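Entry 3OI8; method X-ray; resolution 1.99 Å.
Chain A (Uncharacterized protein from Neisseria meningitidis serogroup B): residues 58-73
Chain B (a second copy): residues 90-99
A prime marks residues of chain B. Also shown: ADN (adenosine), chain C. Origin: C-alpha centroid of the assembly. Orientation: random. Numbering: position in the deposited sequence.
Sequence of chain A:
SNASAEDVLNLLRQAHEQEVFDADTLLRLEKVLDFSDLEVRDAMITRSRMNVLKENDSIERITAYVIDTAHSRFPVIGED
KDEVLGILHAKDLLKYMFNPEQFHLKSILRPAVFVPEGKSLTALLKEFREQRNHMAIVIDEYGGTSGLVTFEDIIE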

# COMPACT_ATOMS: atom_id res chain seq x y z
N SER A 58 9.54 -8.12 -25.78
CA SER A 58 8.23 -8.12 -26.44
C SER A 58 7.07 -8.05 -25.44
O SER A 58 7.21 -8.43 -24.27
CB SER A 58 8.07 -9.39 -27.29
OG SER A 58 7.88 -10.49 -26.43
N ILE A 59 5.92 -7.59 -25.89
CA ILE A 59 4.78 -7.53 -24.99
C ILE A 59 4.43 -8.91 -24.42
O ILE A 59 4.09 -9.03 -23.25
CB ILE A 59 3.54 -6.85 -25.65
CG1 ILE A 59 2.46 -6.61 -24.59
CG2 ILE A 59 3.04 -7.65 -26.85
CD1 ILE A 59 1.42 -5.60 -25.00
N GLU A 60 4.55 -9.95 -25.24
CA GLU A 60 4.24 -11.33 -24.83
C GLU A 60 5.15 -11.83 -23.70
O GLU A 60 4.69 -12.46 -22.74
CB GLU A 60 4.32 -12.28 -26.02
CG GLU A 60 3.21 -12.10 -27.07
CD GLU A 60 3.52 -11.03 -28.10
OE1 GLU A 60 4.64 -10.46 -28.08
OE2 GLU A 60 2.64 -10.76 -28.95
N ARG A 61 6.44 -11.57 -23.83
CA ARG A 61 7.40 -12.00 -22.82
C ARG A 61 7.29 -11.15 -21.54
O ARG A 61 7.29 -11.68 -20.43
CB ARG A 61 8.81 -11.94 -23.42
CG ARG A 61 9.06 -13.03 -24.46
CD ARG A 61 10.37 -12.80 -25.21
NE ARG A 61 11.50 -12.68 -24.30
CZ ARG A 61 12.25 -13.71 -23.91
NH1 ARG A 61 12.00 -14.93 -24.36
NH2 ARG A 61 13.26 -13.50 -23.08
N ILE A 62 7.19 -9.84 -21.70
CA ILE A 62 6.92 -8.97 -20.56
C ILE A 62 5.68 -9.44 -19.78
O ILE A 62 5.74 -9.66 -18.57
CB ILE A 62 6.75 -7.49 -21.00
CG1 ILE A 62 8.12 -6.88 -21.33
CG2 ILE A 62 6.03 -6.67 -19.91
CD1 ILE A 62 8.05 -5.57 -22.10
N THR A 63 4.56 -9.60 -20.48
CA THR A 63 3.31 -9.95 -19.83
C THR A 63 3.40 -11.28 -19.07
O THR A 63 2.94 -11.39 -17.94
CB THR A 63 2.11 -9.97 -20.82
OG1 THR A 63 1.88 -8.64 -21.32
CG2 THR A 63 0.85 -10.45 -20.13
N ALA A 64 4.00 -12.29 -19.70
CA ALA A 64 4.15 -13.59 -19.06
C ALA A 64 5.02 -13.51 -17.80
O ALA A 64 4.75 -14.16 -16.81
CB ALA A 64 4.72 -14.62 -20.05
N TYR A 65 6.07 -12.68 -17.85
CA TYR A 65 6.97 -12.53 -16.72
C TYR A 65 6.25 -11.81 -15.58
O TYR A 65 6.35 -12.22 -14.41
CB TYR A 65 8.22 -11.77 -17.15
CG TYR A 65 9.29 -11.63 -16.08
CD1 TYR A 65 10.20 -12.65 -15.85
CD2 TYR A 65 9.39 -10.46 -15.32
CE1 TYR A 65 11.19 -12.53 -14.88
CE2 TYR A 65 10.37 -10.33 -14.34
CZ TYR A 65 11.27 -11.37 -14.13
OH TYR A 65 12.25 -11.25 -13.18
N VAL A 66 5.51 -10.76 -15.92
CA VAL A 66 4.73 -10.00 -14.93
C VAL A 66 3.71 -10.89 -14.21
O VAL A 66 3.54 -10.81 -13.00
CB VAL A 66 3.99 -8.83 -15.60
CG1 VAL A 66 2.95 -8.25 -14.66
CG2 VAL A 66 4.98 -7.75 -16.05
N ILE A 67 3.03 -11.75 -14.96
CA ILE A 67 2.05 -12.66 -14.37
C ILE A 67 2.74 -13.70 -13.49
O ILE A 67 2.30 -13.98 -12.37
CB ILE A 67 1.24 -13.36 -15.46
CG1 ILE A 67 0.28 -12.36 -16.11
CG2 ILE A 67 0.51 -14.60 -14.89
CD1 ILE A 67 -0.31 -12.86 -17.41
N ASP A 68 3.84 -14.24 -13.99
CA ASP A 68 4.59 -15.26 -13.28
C ASP A 68 5.08 -14.78 -11.92
O ASP A 68 4.96 -15.50 -10.93
CB ASP A 68 5.78 -15.73 -14.12
CG ASP A 68 6.41 -17.00 -13.57
OD1 ASP A 68 5.66 -17.87 -13.06
OD2 ASP A 68 7.65 -17.14 -13.64
N THR A 69 5.64 -13.58 -11.87
CA THR A 69 6.20 -13.06 -10.62
C THR A 69 5.11 -12.43 -9.76
O THR A 69 5.26 -12.29 -8.55
CB THR A 69 7.30 -12.03 -10.88
OG1 THR A 69 6.77 -10.95 -11.63
CG2 THR A 69 8.45 -12.65 -11.65
N ALA A 70 4.02 -12.04 -10.41
CA ALA A 70 2.86 -11.50 -9.72
C ALA A 70 3.10 -10.15 -9.03
O ALA A 70 2.28 -9.71 -8.22
CB ALA A 70 2.29 -12.51 -8.73
N HIS A 71 4.22 -9.48 -9.34
CA HIS A 71 4.46 -8.15 -8.77
C HIS A 71 3.60 -7.12 -9.48
O HIS A 71 3.12 -7.36 -10.60
CB HIS A 71 5.94 -7.72 -8.89
CG HIS A 71 6.91 -8.68 -8.28
ND1 HIS A 71 6.84 -9.10 -6.97
CD2 HIS A 71 8.02 -9.27 -8.80
CE1 HIS A 71 7.83 -9.93 -6.72
NE2 HIS A 71 8.56 -10.05 -7.82
N SER A 72 3.44 -5.96 -8.85
CA SER A 72 2.67 -4.88 -9.46
C SER A 72 3.53 -3.87 -10.21
O SER A 72 3.06 -3.25 -11.17
CB SER A 72 1.84 -4.15 -8.39
OG SER A 72 0.87 -5.02 -7.84
N ARG A 73 4.78 -3.70 -9.76
CA ARG A 73 5.70 -2.72 -10.36
C ARG A 73 7.06 -3.34 -10.63
O ARG A 73 7.50 -4.18 -9.85
CB ARG A 73 5.85 -1.50 -9.44
CG ARG A 73 4.73 -0.49 -9.62
CD ARG A 73 4.41 0.22 -8.35
NE ARG A 73 3.92 -0.72 -7.34
CZ ARG A 73 2.66 -0.79 -6.93
NH1 ARG A 73 2.33 -1.68 -6.01
NH2 ARG A 73 1.75 0.04 -7.42
N ALA B 90 -6.78 -5.41 -10.45
CA ALA B 90 -6.64 -4.99 -11.85
C ALA B 90 -5.58 -5.79 -12.59
O ALA B 90 -5.79 -6.16 -13.75
CB ALA B 90 -6.33 -3.50 -11.93
N LYS B 91 -4.45 -6.06 -11.95
CA LYS B 91 -3.39 -6.76 -12.65
C LYS B 91 -3.81 -8.18 -13.05
O LYS B 91 -3.21 -8.76 -13.94
CB LYS B 91 -2.09 -6.77 -11.86
CG LYS B 91 -2.07 -7.66 -10.66
CD LYS B 91 -0.68 -7.63 -10.02
CE LYS B 91 -0.66 -8.38 -8.70
NZ LYS B 91 -1.66 -7.81 -7.75
N ASP B 92 -4.85 -8.72 -12.43
CA ASP B 92 -5.22 -10.11 -12.74
C ASP B 92 -5.86 -10.22 -14.12
O ASP B 92 -5.92 -11.31 -14.70
CB ASP B 92 -6.12 -10.70 -11.66
CG ASP B 92 -5.33 -11.12 -10.43
OD1 ASP B 92 -4.09 -11.17 -10.52
OD2 ASP B 92 -5.96 -11.41 -9.39
N LEU B 93 -6.31 -9.09 -14.65
CA LEU B 93 -6.86 -9.03 -16.00
C LEU B 93 -5.84 -9.39 -17.10
O LEU B 93 -6.22 -9.74 -18.21
CB LEU B 93 -7.42 -7.63 -16.30
CG LEU B 93 -8.75 -7.20 -15.68
CD1 LEU B 93 -8.97 -5.72 -15.92
CD2 LEU B 93 -9.92 -8.02 -16.22
N LEU B 94 -4.56 -9.25 -16.78
CA LEU B 94 -3.48 -9.54 -17.72
C LEU B 94 -3.53 -10.99 -18.19
O LEU B 94 -2.98 -11.35 -19.25
CB LEU B 94 -2.12 -9.24 -17.07
CG LEU B 94 -1.81 -7.74 -16.92
CD1 LEU B 94 -0.42 -7.54 -16.36
CD2 LEU B 94 -1.97 -7.06 -18.30
N LYS B 95 -4.20 -11.81 -17.38
CA LYS B 95 -4.37 -13.22 -17.69
C LYS B 95 -5.04 -13.40 -19.05
O LYS B 95 -4.85 -14.43 -19.71
CB LYS B 95 -5.20 -13.89 -16.60
CG LYS B 95 -5.57 -15.34 -16.89
CD LYS B 95 -6.61 -15.85 -15.91
CE LYS B 95 -6.99 -17.30 -16.20
NZ LYS B 95 -7.97 -17.81 -15.20
N TYR B 96 -5.82 -12.41 -19.47
CA TYR B 96 -6.54 -12.49 -20.74
C TYR B 96 -5.98 -11.60 -21.85
O TYR B 96 -6.65 -11.38 -22.85
CB TYR B 96 -8.02 -12.18 -20.52
CG TYR B 96 -8.68 -13.18 -19.59
CD1 TYR B 96 -9.03 -14.45 -20.05
CD2 TYR B 96 -8.94 -12.86 -18.26
CE1 TYR B 96 -9.62 -15.36 -19.21
CE2 TYR B 96 -9.52 -13.78 -17.41
CZ TYR B 96 -9.86 -15.02 -17.90
OH TYR B 96 -10.45 -15.95 -17.08
N MSE B 97 -4.75 -11.11 -21.69
CA MSE B 97 -4.12 -10.21 -22.68
C MSE B 97 -4.13 -10.70 -24.12
O MSE B 97 -4.41 -9.93 -25.04
CB MSE B 97 -2.68 -9.90 -22.28
CG MSE B 97 -2.58 -8.86 -21.19
SE MSE B 97 -2.81 -7.06 -21.89
CE MSE B 97 -1.35 -7.09 -23.17
N PHE B 98 -3.81 -11.97 -24.33
CA PHE B 98 -3.76 -12.46 -25.70
C PHE B 98 -4.85 -13.47 -25.99
O PHE B 98 -4.78 -14.25 -26.94
CB PHE B 98 -2.37 -13.02 -26.00
CG PHE B 98 -1.29 -12.09 -25.60
CD1 PHE B 98 -0.93 -11.04 -26.43
CD2 PHE B 98 -0.66 -12.23 -24.38
CE1 PHE B 98 0.05 -10.15 -26.04
CE2 PHE B 98 0.32 -11.35 -23.99
CZ PHE B 98 0.67 -10.30 -24.83
N ASN B 99 -5.88 -13.44 -25.15
CA ASN B 99 -7.07 -14.23 -25.41
C ASN B 99 -8.30 -13.60 -24.76
O ASN B 99 -8.98 -14.25 -23.96
CB ASN B 99 -6.86 -15.68 -24.94
CG ASN B 99 -6.81 -15.82 -23.40
OD1 ASN B 99 -7.30 -16.80 -22.84
ND2 ASN B 99 -6.23 -14.83 -22.73
O5' ADN C . 5.25 -8.62 -4.71
C5' ADN C . 5.18 -9.30 -3.48
C4' ADN C . 6.47 -9.03 -2.65
O4' ADN C . 7.65 -9.21 -3.49
C3' ADN C . 6.49 -7.59 -2.10
O3' ADN C . 6.15 -7.60 -0.74
C2' ADN C . 7.92 -7.13 -2.29
O2' ADN C . 8.67 -7.39 -1.12
C1' ADN C . 8.47 -8.00 -3.41
N9 ADN C . 8.46 -7.30 -4.70
C8 ADN C . 7.35 -6.43 -5.27
N7 ADN C . 7.79 -5.98 -6.64
C5 ADN C . 9.17 -6.59 -6.91
C6 ADN C . 10.13 -6.50 -8.14
N6 ADN C . 9.71 -5.75 -9.33
N1 ADN C . 11.40 -7.20 -8.12
C2 ADN C . 11.82 -8.02 -6.90
N3 ADN C . 10.88 -8.11 -5.70
C4 ADN C . 9.58 -7.40 -5.72

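No hydrogen bond crosses between the two stretches; the 488 Å² they bury, both sides summed, rests on apolar packing, one CH-pi contact, and aliphatic carbons lying against oxygens. The evidence is best followed along chain B, whose 3-10 segment, 90-95, lies beside the chain A helix, 59-69.

Ala90′ makes no contact, and the interface begins at Lys91′. Its CA-to-CB bond points toward chain A, and with chi1 at 73° (p) and chi2 and chi3 both t, the chain extends to the residues that follow the helix. Lys91′ CE lies 3.3 Å from Ala70 O, and Lys91′ CD lies 3.7 Å from Ser72 OG and 3.9 Å from His71 O. These are contacts of methylene carbons with oxygens; a long aliphatic chain suits this polar, partly open end. Ala70, with phi of 66°, has left the helical conformation here. His71 contributes little more than its carbonyl: its CA-to-CB bond points away, and His71 ND1 hydrogen-bonds adenosine O5' at 2.8 Å.

Asp92′ and Leu93′ stay out of contact. Leu94′, one 3-10 turn after Lys91′, again points toward the helix and is buried. Leu94′ CD1 meets Val66 CG1 at 3.8 Å, and Leu94′ CB meets Ile67 CG1 at 4.1 Å. These branched side chains carry no polar atom that would need a partner. Leu94′ O also lies 3.6 Å from Ile67 CD1 and 4.0 Å from Thr63 CG2, while accepting a hydrogen bond from Met97′ N (3.0 Å between N and O).

Lys95′ points away, but Lys95′ N lies 4.0 Å from Ile67 CD1. Tyr96′ also points away and opens a type I turn to Asn99′; this turn carries the next two contact residues.

Met97′, a selenomethionine, is buried with all three chi angles in m. Met97′ CE reaches Ile59 CD1 at 3.6 Å, and Met97′ CG lies 3.9 Å from Thr63 CG2. Thr63 can serve in this apolar setting because Thr63 OG1 donates to Ile59 O within its own helix (3.0 Å between OG1 and O), so the hydroxyl is satisfied even beside Met97′, and its CG2 packs on chain B.

Phe98′ loses the most area to the other stretch, 80 Å², although it remains exposed. Glu60 CG sits over one ring face, 4.1 Å from the Phe98′ ring centroid and 23° off the normal, a CH-pi contact. Near the ring plane, Thr63 CB approaches Phe98′ CE2 at 3.9 Å and Ile59 O approaches Phe98′ CZ at 4.0 Å. A flat aromatic ring thus uses both face and edge against the start of the helix, Ile59 to Thr63.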